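Local coordinates for protein 1-pyrroline-5-carboxylate dehydrogenase (Thermus thermophilus, PDB 1UZB) that probably catalyses the NAD(P)+-dependent oxidation of glutamate semialdehyde, the open form of 1-pyrroline-5-carboxylate, to glutamate in proline breakdown, at residues A[204-210]-A[234-240]; A[252-258]-A[281-287]. All coordinates share one frame; numbering follows the deposited sequence. Where two conformers were deposited one is given.

Interaction 1. Residues A[204-210]-A[234-240]; sequences VIAKPAE and NFLPGVG
Val204 meets Asn234 where two parallel strands of the Rossmann-like nucleotide-binding domain of aldehyde dehydrogenases run side by side, joined by helix 213-226 in a beta-alpha-beta crossover. Val204 O takes two donors from one residue: the backbone N of Asn234, and Asn234 ND2 at 3.1 Å, which stands well above the carbonyl plane. The asparagine suits this strand because its amide has further partners: ND2 also reaches Gly231 O, and OD1 accepts from Gly43 N. Ile205 turns to the same face as Asn234, where its CG2 presses tightly on Leu236 CD1 at 3.4 Å; with CG1 beside the backbone N (chi1 -62°), the branch left anti to that N is the one that touches. Ala206 continues the ladder, its N bonding to Asn234 O and its O receiving Leu236 N at 2.8 Å, and its small methyl touches Ile194 of helix 188-199. Lys207 is long enough to leave the strand end and follow the second segment, so that NZ reaches Gly240 O at 3.2 Å, a link doubled by a water that accepts from NZ and donates to the same carbonyl. Pro208, with no N-H to offer, ends the strand pairing and packs instead: CG lies 3.5 Å from Phe235 CE2, the two side chains crossing at about a right angle, and also touches Pro237 CB. A second water ties Pro208 O to Gly238 N. Glu210 CG lies against Gly238 O, and beyond it the chain is extended. Glycine suits position 240 because, at its backbone angles (phi 79°), a side chain would jam against the carbonyl O of Val239. Gly240 N meets Glu210 OE1 at 2.7 Å, nearly straight.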
ATOM      1  N   VAL A 204       1.886 -35.859  -1.634  1.00  5.31           N
ATOM      2  CA  VAL A 204       0.591 -36.512  -1.562  1.00  5.97           C
ATOM      3  C   VAL A 204       0.457 -37.903  -2.170  1.00  5.91           C
ATOM      4  O   VAL A 204       1.102 -38.233  -3.169  1.00  6.96           O
ATOM      5  CB  VAL A 204      -0.467 -35.589  -2.246  1.00  5.72           C
ATOM      6  CG1 VAL A 204      -1.786 -36.318  -2.454  1.00  7.62           C
ATOM      7  CG2 VAL A 204      -0.672 -34.338  -1.414  1.00  6.81           C
ATOM      8  N   ILE A 205      -0.383 -38.711  -1.532  1.00  6.12           N
ATOM      9  CA  ILE A 205      -0.732 -40.037  -2.024  1.00  6.11           C
ATOM     10  C   ILE A 205      -2.220 -39.841  -2.321  1.00  6.47           C
ATOM     11  O   ILE A 205      -3.006 -39.558  -1.418  1.00  6.96           O
ATOM     12  CB  ILE A 205      -0.564 -41.134  -0.957  1.00  7.69           C
ATOM     13  CG1 ILE A 205       0.901 -41.222  -0.527  1.00  8.47           C
ATOM     14  CG2 ILE A 205      -1.022 -42.472  -1.523  1.00  9.24           C
ATOM     15  CD1 ILE A 205       1.154 -42.245   0.564  1.00 11.98           C
ATOM     16  N   ALA A 206      -2.602 -39.965  -3.587  1.00  6.67           N
ATOM     17  CA  ALA A 206      -3.990 -39.751  -3.976  1.00  7.52           C
ATOM     18  C   ALA A 206      -4.751 -41.012  -4.333  1.00  7.36           C
ATOM     19  O   ALA A 206      -4.280 -41.833  -5.125  1.00  7.89           O
ATOM     20  CB  ALA A 206      -4.051 -38.770  -5.144  1.00  8.42           C
ATOM     21  N   LYS A 207      -5.928 -41.164  -3.733  1.00  7.00           N
ATOM     22  CA  LYS A 207      -6.786 -42.301  -4.015  1.00  9.42           C
ATOM     23  C   LYS A 207      -7.993 -41.788  -4.783  1.00  8.94           C
ATOM     24  O   LYS A 207      -8.840 -41.085  -4.230  1.00  8.35           O
ATOM     25  CB  LYS A 207      -7.276 -42.981  -2.733  1.00 10.65           C
ATOM     26  CG  LYS A 207      -8.076 -44.247  -3.039  1.00 14.67           C
ATOM     27  CD  LYS A 207      -9.176 -44.521  -2.030  1.00 19.72           C
ATOM     28  CE  LYS A 207     -10.059 -45.666  -2.514  1.00 21.55           C
ATOM     29  NZ  LYS A 207     -11.193 -45.950  -1.591  1.00 24.13           N
ATOM     30  N   PRO A 208      -8.077 -42.112  -6.077  1.00  8.36           N
ATOM     31  CA  PRO A 208      -9.214 -41.659  -6.878  1.00  8.76           C
ATOM     32  C   PRO A 208     -10.445 -42.463  -6.489  1.00  8.78           C
ATOM     33  O   PRO A 208     -10.325 -43.533  -5.889  1.00  8.43           O
ATOM     34  CB  PRO A 208      -8.770 -41.968  -8.301  1.00  8.67           C
ATOM     35  CG  PRO A 208      -7.966 -43.237  -8.113  1.00  7.67           C
ATOM     36  CD  PRO A 208      -7.143 -42.917  -6.885  1.00  8.54           C
ATOM     37  N   ALA A 209     -11.627 -41.946  -6.806  1.00  8.16           N
ATOM     38  CA  ALA A 209     -12.856 -42.668  -6.518  1.00  7.98           C
ATOM     39  C   ALA A 209     -12.894 -43.826  -7.518  1.00  8.69           C
ATOM     40  O   ALA A 209     -12.452 -43.676  -8.658  1.00  8.78           O
ATOM     41  CB  ALA A 209     -14.058 -41.755  -6.706  1.00  6.99           C
ATOM     42  N   GLU A 210     -13.410 -44.973  -7.090  1.00  8.83           N
ATOM     43  CA  GLU A 210     -13.472 -46.158  -7.948  1.00  9.83           C
ATOM     44  C   GLU A 210     -14.085 -45.950  -9.329  1.00  9.95           C
ATOM     45  O   GLU A 210     -13.601 -46.507 -10.313  1.00 10.20           O
ATOM     46  CB  GLU A 210     -14.245 -47.285  -7.255  1.00 12.65           C
ATOM     47  CG  GLU A 210     -13.643 -47.784  -5.961  1.00 16.36           C
ATOM     48  CD  GLU A 210     -14.370 -49.008  -5.430  1.00 18.30           C
ATOM     49  OE1 GLU A 210     -14.143 -49.373  -4.261  1.00 21.26           O
ATOM     50  OE2 GLU A 210     -15.161 -49.608  -6.189  1.00 20.54           O
ATOM     51  N   ASN A 234       1.528 -39.250  -5.875  1.00  5.98           N
ATOM     52  CA  ASN A 234       1.393 -40.682  -6.106  1.00  5.96           C
ATOM     53  C   ASN A 234      -0.075 -41.032  -6.332  1.00  6.63           C
ATOM     54  O   ASN A 234      -0.969 -40.486  -5.679  1.00  7.24           O
ATOM     55  CB  ASN A 234       1.975 -41.433  -4.907  1.00  7.67           C
ATOM     56  CG  ASN A 234       3.405 -41.000  -4.598  1.00  6.27           C
ATOM     57  OD1 ASN A 234       4.367 -41.495  -5.190  1.00  6.84           O
ATOM     58  ND2 ASN A 234       3.544 -40.045  -3.686  1.00  6.59           N
ATOM     59  N   PHE A 235      -0.301 -41.951  -7.266  1.00  7.40           N
ATOM     60  CA  PHE A 235      -1.630 -42.385  -7.694  1.00  6.88           C
ATOM     61  C   PHE A 235      -1.923 -43.819  -7.260  1.00  7.27           C
ATOM     62  O   PHE A 235      -1.281 -44.757  -7.740  1.00  7.11           O
ATOM     63  CB  PHE A 235      -1.671 -42.259  -9.222  1.00  8.20           C
ATOM     64  CG  PHE A 235      -2.968 -42.671  -9.855  1.00  7.04           C
ATOM     65  CD1 PHE A 235      -2.987 -43.692 -10.801  1.00  7.33           C
ATOM     66  CD2 PHE A 235      -4.153 -42.003  -9.569  1.00  7.73           C
ATOM     67  CE1 PHE A 235      -4.159 -44.037 -11.457  1.00  7.21           C
ATOM     68  CE2 PHE A 235      -5.335 -42.342 -10.223  1.00  8.54           C
ATOM     69  CZ  PHE A 235      -5.335 -43.362 -11.169  1.00  6.87           C
ATOM     70  N   LEU A 236      -2.902 -43.984  -6.369  1.00  6.67           N
ATOM     71  CA  LEU A 236      -3.259 -45.299  -5.849  1.00  7.71           C
ATOM     72  C   LEU A 236      -4.717 -45.726  -5.969  1.00  9.01           C
ATOM     73  O   LEU A 236      -5.453 -45.750  -4.977  1.00  9.21           O
ATOM     74  CB  LEU A 236      -2.849 -45.417  -4.376  1.00  9.24           C
ATOM     75  CG  LEU A 236      -1.363 -45.362  -4.012  1.00 10.20           C
ATOM     76  CD1 LEU A 236      -1.195 -45.673  -2.529  1.00 12.46           C
ATOM     77  CD2 LEU A 236      -0.583 -46.368  -4.845  1.00 11.88           C
ATOM     78  N   PRO A 237      -5.164 -46.054  -7.188  1.00  9.02           N
ATOM     79  CA  PRO A 237      -6.555 -46.488  -7.345  1.00  9.72           C
ATOM     80  C   PRO A 237      -6.731 -47.793  -6.564  1.00 11.37           C
ATOM     81  O   PRO A 237      -5.808 -48.611  -6.502  1.00 11.08           O
ATOM     82  CB  PRO A 237      -6.691 -46.682  -8.856  1.00  9.54           C
ATOM     83  CG  PRO A 237      -5.274 -46.984  -9.302  1.00  9.26           C
ATOM     84  CD  PRO A 237      -4.467 -46.009  -8.484  1.00  9.20           C
ATOM     85  N   GLY A 238      -7.900 -47.976  -5.958  1.00 11.90           N
ATOM     86  CA  GLY A 238      -8.154 -49.182  -5.190  1.00 14.39           C
ATOM     87  C   GLY A 238      -9.629 -49.491  -5.030  1.00 14.77           C
ATOM     88  O   GLY A 238     -10.484 -48.643  -5.279  1.00 15.71           O
ATOM     89  N   VAL A 239      -9.928 -50.717  -4.612  1.00 15.27           N
ATOM     90  CA  VAL A 239     -11.304 -51.150  -4.416  1.00 17.15           C
ATOM     91  C   VAL A 239     -11.601 -51.314  -2.932  1.00 16.73           C
ATOM     92  O   VAL A 239     -10.825 -51.919  -2.198  1.00 17.49           O
ATOM     93  CB  VAL A 239     -11.570 -52.498  -5.121  1.00 17.81           C
ATOM     94  CG1 VAL A 239     -12.989 -52.973  -4.830  1.00 18.93           C
ATOM     95  CG2 VAL A 239     -11.354 -52.352  -6.616  1.00 18.93           C
ATOM     96  N   GLY A 240     -12.728 -50.767  -2.492  1.00 17.17           N
ATOM     97  CA  GLY A 240     -13.094 -50.888  -1.094  1.00 17.37           C
ATOM     98  C   GLY A 240     -12.357 -49.928  -0.180  1.00 17.90           C
ATOM     99  O   GLY A 240     -11.696 -48.998  -0.639  1.00 17.72           O
TER
HETATM  100  O   HOH W   1     -10.235 -46.872   0.626  1.00 22.59           O
HETATM  101  O   HOH W   2     -12.164 -47.731  -3.308  1.00 38.37           O
HETATM  102  O   HOH W   3     -10.022 -46.153  -6.464  1.00 13.82           O

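Interaction 2. Residues A[252-258]-A[281-287]; sequences RIRFINF and WFKRAYV
Strands 255-258 and 284-287 run parallel, their axes 4.7 Å apart and only 3° from alignment, and pair Phe255 with Arg284 through Phe258 with Val287. Ile256 anchors the ladder, its N donating to Arg284 O and its O accepting Tyr286 N at 2.8 Å; Phe258 N then reaches Tyr286 O. Ahead of the strands, Trp281 fills the junction. Its CG sits between the backbone N and the carbonyl carbon (chi1 53°), which swings the indole toward 252-258. There Trp281 NE1 bonds to Ile253 O at 3.0 Å, the oxygen near the ring plane but the donor above the carbonyl plane. Arg254 lies over one face of this ring: CD makes a CH-pi contact 3.5 Å from the five-membered-ring centroid, and the guanidinium stacks nearly flat on the indole, with planes 14° apart, as an off-centre cation-pi partner. A bend at chi2 folds the Arg254 chain over the ring, and Arg254 NH2 makes a bent bond to Phe282 O at 3.0 Å, from above the carbonyl plane, while NH1 reaches the same carbonyl through a water. Arg252 approaches differently, with the Trp281 CH2 corner under the face of its guanidinium. On the face with Ile256 and Ala285, Phe258 CD2 meets Val287 CB at 4.0 Å at the phenyl edge; branched and aromatic residues suit this apolar side, where helix 262-272 packs. Phe282 starts away from 252-258, and its ring meets Tyr269 of a second subunit edge-to-face. Arginine and tryptophan thus suit the entrance to the strands: the flat cation is held by the indole and by a carbonyl, an arrangement that probably stabilises its positive charge where it is buried.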
ATOM      1  N   ARG A 252       2.153 -42.658  10.247  1.00  7.82           N
ATOM      2  CA  ARG A 252       3.018 -41.784   9.459  1.00  8.39           C
ATOM      3  C   ARG A 252       2.321 -40.912   8.412  1.00  7.15           C
ATOM      4  O   ARG A 252       2.978 -40.319   7.554  1.00  8.66           O
ATOM      5  CB  ARG A 252       4.127 -42.605   8.798  1.00 10.47           C
ATOM      6  CG  ARG A 252       5.053 -43.294   9.790  1.00 15.53           C
ATOM      7  CD  ARG A 252       5.766 -42.284  10.678  1.00 20.42           C
ATOM      8  NE  ARG A 252       6.605 -41.372   9.906  1.00 25.94           N
ATOM      9  CZ  ARG A 252       7.348 -40.407  10.439  1.00 27.27           C
ATOM     10  NH1 ARG A 252       7.360 -40.223  11.751  1.00 28.98           N
ATOM     11  NH2 ARG A 252       8.078 -39.622   9.656  1.00 28.54           N
ATOM     12  N   ILE A 253       0.996 -40.850   8.463  1.00  6.71           N
ATOM     13  CA  ILE A 253       0.254 -39.984   7.551  1.00  5.93           C
ATOM     14  C   ILE A 253       0.053 -38.683   8.329  1.00  6.01           C
ATOM     15  O   ILE A 253      -0.481 -38.686   9.442  1.00  6.35           O
ATOM     16  CB  ILE A 253      -1.096 -40.622   7.135  1.00  5.84           C
ATOM     17  CG1 ILE A 253      -0.879 -41.490   5.893  1.00  6.65           C
ATOM     18  CG2 ILE A 253      -2.144 -39.549   6.859  1.00  6.72           C
ATOM     19  CD1 ILE A 253      -0.554 -40.700   4.625  1.00  8.46           C
ATOM     20  N   ARG A 254       0.502 -37.572   7.751  1.00  5.23           N
ATOM     21  CA  ARG A 254       0.424 -36.274   8.421  1.00  5.27           C
ATOM     22  C   ARG A 254      -0.916 -35.558   8.329  1.00  4.51           C
ATOM     23  O   ARG A 254      -1.333 -34.882   9.271  1.00  5.71           O
ATOM     24  CB  ARG A 254       1.528 -35.352   7.889  1.00  6.65           C
ATOM     25  CG  ARG A 254       1.663 -34.033   8.643  1.00  5.52           C
ATOM     26  CD  ARG A 254       2.161 -34.269  10.056  1.00  5.44           C
ATOM     27  NE  ARG A 254       2.150 -33.084  10.912  1.00  7.14           N
ATOM     28  CZ  ARG A 254       1.069 -32.607  11.519  1.00  6.31           C
ATOM     29  NH1 ARG A 254       1.165 -31.534  12.293  1.00  8.50           N
ATOM     30  NH2 ARG A 254      -0.112 -33.193  11.353  1.00  7.39           N
ATOM     31  N   PHE A 255      -1.580 -35.682   7.188  1.00  4.90           N
ATOM     32  CA  PHE A 255      -2.869 -35.038   7.000  1.00  4.90           C
ATOM     33  C   PHE A 255      -3.728 -35.830   6.046  1.00  5.31           C
ATOM     34  O   PHE A 255      -3.230 -36.658   5.281  1.00  5.87           O
ATOM     35  CB  PHE A 255      -2.701 -33.605   6.468  1.00  5.51           C
ATOM     36  CG  PHE A 255      -2.013 -33.517   5.127  1.00  5.86           C
ATOM     37  CD1 PHE A 255      -0.634 -33.365   5.048  1.00  5.57           C
ATOM     38  CD2 PHE A 255      -2.745 -33.590   3.940  1.00  5.69           C
ATOM     39  CE1 PHE A 255       0.009 -33.284   3.813  1.00  6.70           C
ATOM     40  CE2 PHE A 255      -2.109 -33.509   2.700  1.00  6.36           C
ATOM     41  CZ  PHE A 255      -0.729 -33.355   2.637  1.00  6.88           C
ATOM     42  N   ILE A 256      -5.025 -35.557   6.089  1.00  5.43           N
ATOM     43  CA  ILE A 256      -5.987 -36.232   5.235  1.00  6.72           C
ATOM     44  C   ILE A 256      -6.880 -35.170   4.615  1.00  6.58           C
ATOM     45  O   ILE A 256      -7.432 -34.333   5.324  1.00  7.20           O
ATOM     46  CB  ILE A 256      -6.871 -37.193   6.056  1.00  6.67           C
ATOM     47  CG1 ILE A 256      -5.996 -38.224   6.770  1.00  8.76           C
ATOM     48  CG2 ILE A 256      -7.874 -37.892   5.154  1.00  9.89           C
ATOM     49  CD1 ILE A 256      -6.611 -38.752   8.053  1.00 11.04           C
ATOM     50  N   ASN A 257      -6.994 -35.191   3.291  1.00  6.23           N
ATOM     51  CA  ASN A 257      -7.844 -34.246   2.582  1.00  6.33           C
ATOM     52  C   ASN A 257      -8.914 -35.123   1.935  1.00  6.83           C
ATOM     53  O   ASN A 257      -8.614 -35.947   1.069  1.00  7.18           O
ATOM     54  CB  ASN A 257      -7.025 -33.485   1.535  1.00  6.89           C
ATOM     55  CG  ASN A 257      -7.685 -32.189   1.101  1.00  6.17           C
ATOM     56  OD1 ASN A 257      -8.680 -31.752   1.684  1.00  8.68           O
ATOM     57  ND2 ASN A 257      -7.125 -31.561   0.074  1.00  7.41           N
ATOM     58  N   PHE A 258     -10.156 -34.956   2.375  1.00  6.20           N
ATOM     59  CA  PHE A 258     -11.259 -35.773   1.890  1.00  6.29           C
ATOM     60  C   PHE A 258     -12.478 -35.004   1.418  1.00  7.60           C
ATOM     61  O   PHE A 258     -12.866 -33.998   2.011  1.00  7.09           O
ATOM     62  CB  PHE A 258     -11.698 -36.729   3.005  1.00  6.65           C
ATOM     63  CG  PHE A 258     -12.999 -37.437   2.731  1.00  6.51           C
ATOM     64  CD1 PHE A 258     -13.028 -38.593   1.963  1.00  7.75           C
ATOM     65  CD2 PHE A 258     -14.194 -36.947   3.256  1.00  6.44           C
ATOM     66  CE1 PHE A 258     -14.227 -39.258   1.720  1.00  9.02           C
ATOM     67  CE2 PHE A 258     -15.404 -37.604   3.019  1.00  7.18           C
ATOM     68  CZ  PHE A 258     -15.419 -38.760   2.251  1.00  7.63           C
ATOM     69  N   TRP A 281       2.419 -36.827  16.090  1.00  7.10           N
ATOM     70  CA  TRP A 281       1.774 -35.554  15.799  1.00  6.19           C
ATOM     71  C   TRP A 281       0.269 -35.678  15.871  1.00  6.42           C
ATOM     72  O   TRP A 281      -0.274 -36.785  15.955  1.00  7.28           O
ATOM     73  CB  TRP A 281       2.161 -35.045  14.401  1.00  6.35           C
ATOM     74  CG  TRP A 281       1.927 -36.031  13.284  1.00  5.91           C
ATOM     75  CD1 TRP A 281       0.732 -36.569  12.883  1.00  6.67           C
ATOM     76  CD2 TRP A 281       2.925 -36.587  12.424  1.00  5.73           C
ATOM     77  NE1 TRP A 281       0.930 -37.426  11.822  1.00  6.51           N
ATOM     78  CE2 TRP A 281       2.267 -37.454  11.522  1.00  6.21           C
ATOM     79  CE3 TRP A 281       4.313 -36.436  12.325  1.00  7.14           C
ATOM     80  CZ2 TRP A 281       2.955 -38.169  10.533  1.00  6.54           C
ATOM     81  CZ3 TRP A 281       4.995 -37.148  11.341  1.00  7.94           C
ATOM     82  CH2 TRP A 281       4.314 -38.003  10.459  1.00  8.33           C
ATOM     83  N   PHE A 282      -0.400 -34.532  15.860  1.00  6.35           N
ATOM     84  CA  PHE A 282      -1.850 -34.490  15.862  1.00  6.48           C
ATOM     85  C   PHE A 282      -2.218 -34.330  14.389  1.00  6.53           C
ATOM     86  O   PHE A 282      -1.891 -33.323  13.759  1.00  6.07           O
ATOM     87  CB  PHE A 282      -2.365 -33.294  16.671  1.00  6.74           C
ATOM     88  CG  PHE A 282      -2.184 -33.440  18.157  1.00  6.17           C
ATOM     89  CD1 PHE A 282      -0.975 -33.120  18.771  1.00  6.73           C
ATOM     90  CD2 PHE A 282      -3.226 -33.921  18.943  1.00  6.54           C
ATOM     91  CE1 PHE A 282      -0.810 -33.280  20.146  1.00  7.90           C
ATOM     92  CE2 PHE A 282      -3.073 -34.085  20.314  1.00  7.51           C
ATOM     93  CZ  PHE A 282      -1.863 -33.764  20.921  1.00  6.90           C
ATOM     94  N   LYS A 283      -2.876 -35.337  13.831  1.00  6.51           N
ATOM     95  CA  LYS A 283      -3.270 -35.303  12.430  1.00  6.34           C
ATOM     96  C   LYS A 283      -4.276 -34.220  12.091  1.00  6.47           C
ATOM     97  O   LYS A 283      -5.162 -33.900  12.886  1.00  7.94           O
ATOM     98  CB  LYS A 283      -3.885 -36.640  12.018  1.00  8.12           C
ATOM     99  CG  LYS A 283      -2.920 -37.787  11.943  1.00  8.14           C
ATOM    100  CD  LYS A 283      -3.668 -39.078  11.667  1.00  9.36           C
ATOM    101  CE  LYS A 283      -2.702 -40.213  11.415  1.00  8.34           C
ATOM    102  NZ  LYS A 283      -3.409 -41.519  11.347  1.00  7.99           N
ATOM    103  N   ARG A 284      -4.136 -33.662  10.895  1.00  6.31           N
ATOM    104  CA  ARG A 284      -5.084 -32.674  10.417  1.00  6.38           C
ATOM    105  C   ARG A 284      -5.940 -33.408   9.400  1.00  6.15           C
ATOM    106  O   ARG A 284      -5.426 -34.151   8.564  1.00  6.57           O
ATOM    107  CB  ARG A 284      -4.377 -31.500   9.746  1.00  6.23           C
ATOM    108  CG  ARG A 284      -3.583 -30.638  10.701  1.00  6.07           C
ATOM    109  CD  ARG A 284      -3.165 -29.346  10.030  1.00  7.05           C
ATOM    110  NE  ARG A 284      -2.293 -28.561  10.898  1.00  6.94           N
ATOM    111  CZ  ARG A 284      -1.772 -27.386  10.567  1.00  6.18           C
ATOM    112  NH1 ARG A 284      -2.034 -26.847   9.383  1.00  7.46           N
ATOM    113  NH2 ARG A 284      -0.976 -26.754  11.418  1.00  8.47           N
ATOM    114  N   ALA A 285      -7.250 -33.223   9.495  1.00  7.01           N
ATOM    115  CA  ALA A 285      -8.182 -33.856   8.574  1.00  6.82           C
ATOM    116  C   ALA A 285      -9.153 -32.803   8.078  1.00  6.88           C
ATOM    117  O   ALA A 285      -9.843 -32.155   8.873  1.00  8.85           O
ATOM    118  CB  ALA A 285      -8.938 -34.980   9.270  1.00  8.87           C
ATOM    119  N   TYR A 286      -9.189 -32.624   6.764  1.00  6.65           N
ATOM    120  CA  TYR A 286     -10.081 -31.659   6.144  1.00  6.96           C
ATOM    121  C   TYR A 286     -11.117 -32.466   5.388  1.00  7.88           C
ATOM    122  O   TYR A 286     -10.772 -33.336   4.594  1.00  8.15           O
ATOM    123  CB  TYR A 286      -9.284 -30.748   5.206  1.00  8.14           C
ATOM    124  CG  TYR A 286      -7.814 -30.596   5.564  0.50  6.20           C
ATOM    125  CD1 TYR A 286      -6.856 -31.459   5.036  0.50  8.05           C
ATOM    126  CD2 TYR A 286      -7.383 -29.593   6.433  0.50  6.11           C
ATOM    127  CE1 TYR A 286      -5.506 -31.328   5.361  0.50  7.19           C
ATOM    128  CE2 TYR A 286      -6.034 -29.453   6.763  0.50  5.61           C
ATOM    129  CZ  TYR A 286      -5.100 -30.322   6.221  0.50  4.75           C
ATOM    130  OH  TYR A 286      -3.760 -30.183   6.520  0.50  4.48           O
ATOM    131  N   VAL A 287     -12.390 -32.203   5.662  1.00  8.39           N
ATOM    132  CA  VAL A 287     -13.452 -32.948   5.008  1.00 10.21           C
ATOM    133  C   VAL A 287     -14.579 -32.074   4.460  1.00  9.44           C
ATOM    134  O   VAL A 287     -15.008 -31.113   5.100  1.00 11.89           O
ATOM    135  CB  VAL A 287     -14.061 -33.992   5.978  1.00 10.19           C
ATOM    136  CG1 VAL A 287     -12.967 -34.907   6.519  1.00 12.91           C
ATOM    137  CG2 VAL A 287     -14.775 -33.291   7.120  1.00 13.32           C
TER
HETATM  138  O   HOH W   4      -0.979 -30.814  14.151  1.00 10.48           O

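In the fold
Interactions 1 and 2 come in series along the chain, each closing a beta-alpha-beta unit, through helix 213-226 in the first and helix 262-272 in the second. Their centres lie 16 Å apart in one sheet. The long strand 165-180 stands between them, pairing with 203-207 on one flank and with 255-259 on the other, so the two units extend the sheet in opposite directions. Val204 CG2 nevertheless reaches Phe255 CZ at 4.2 Å, packing across this central strand. Together they build much of the Rossmann-like domain that, as in other aldehyde dehydrogenases, probably binds the nicotinamide cofactor. The flank of interaction 2 also faces a second subunit.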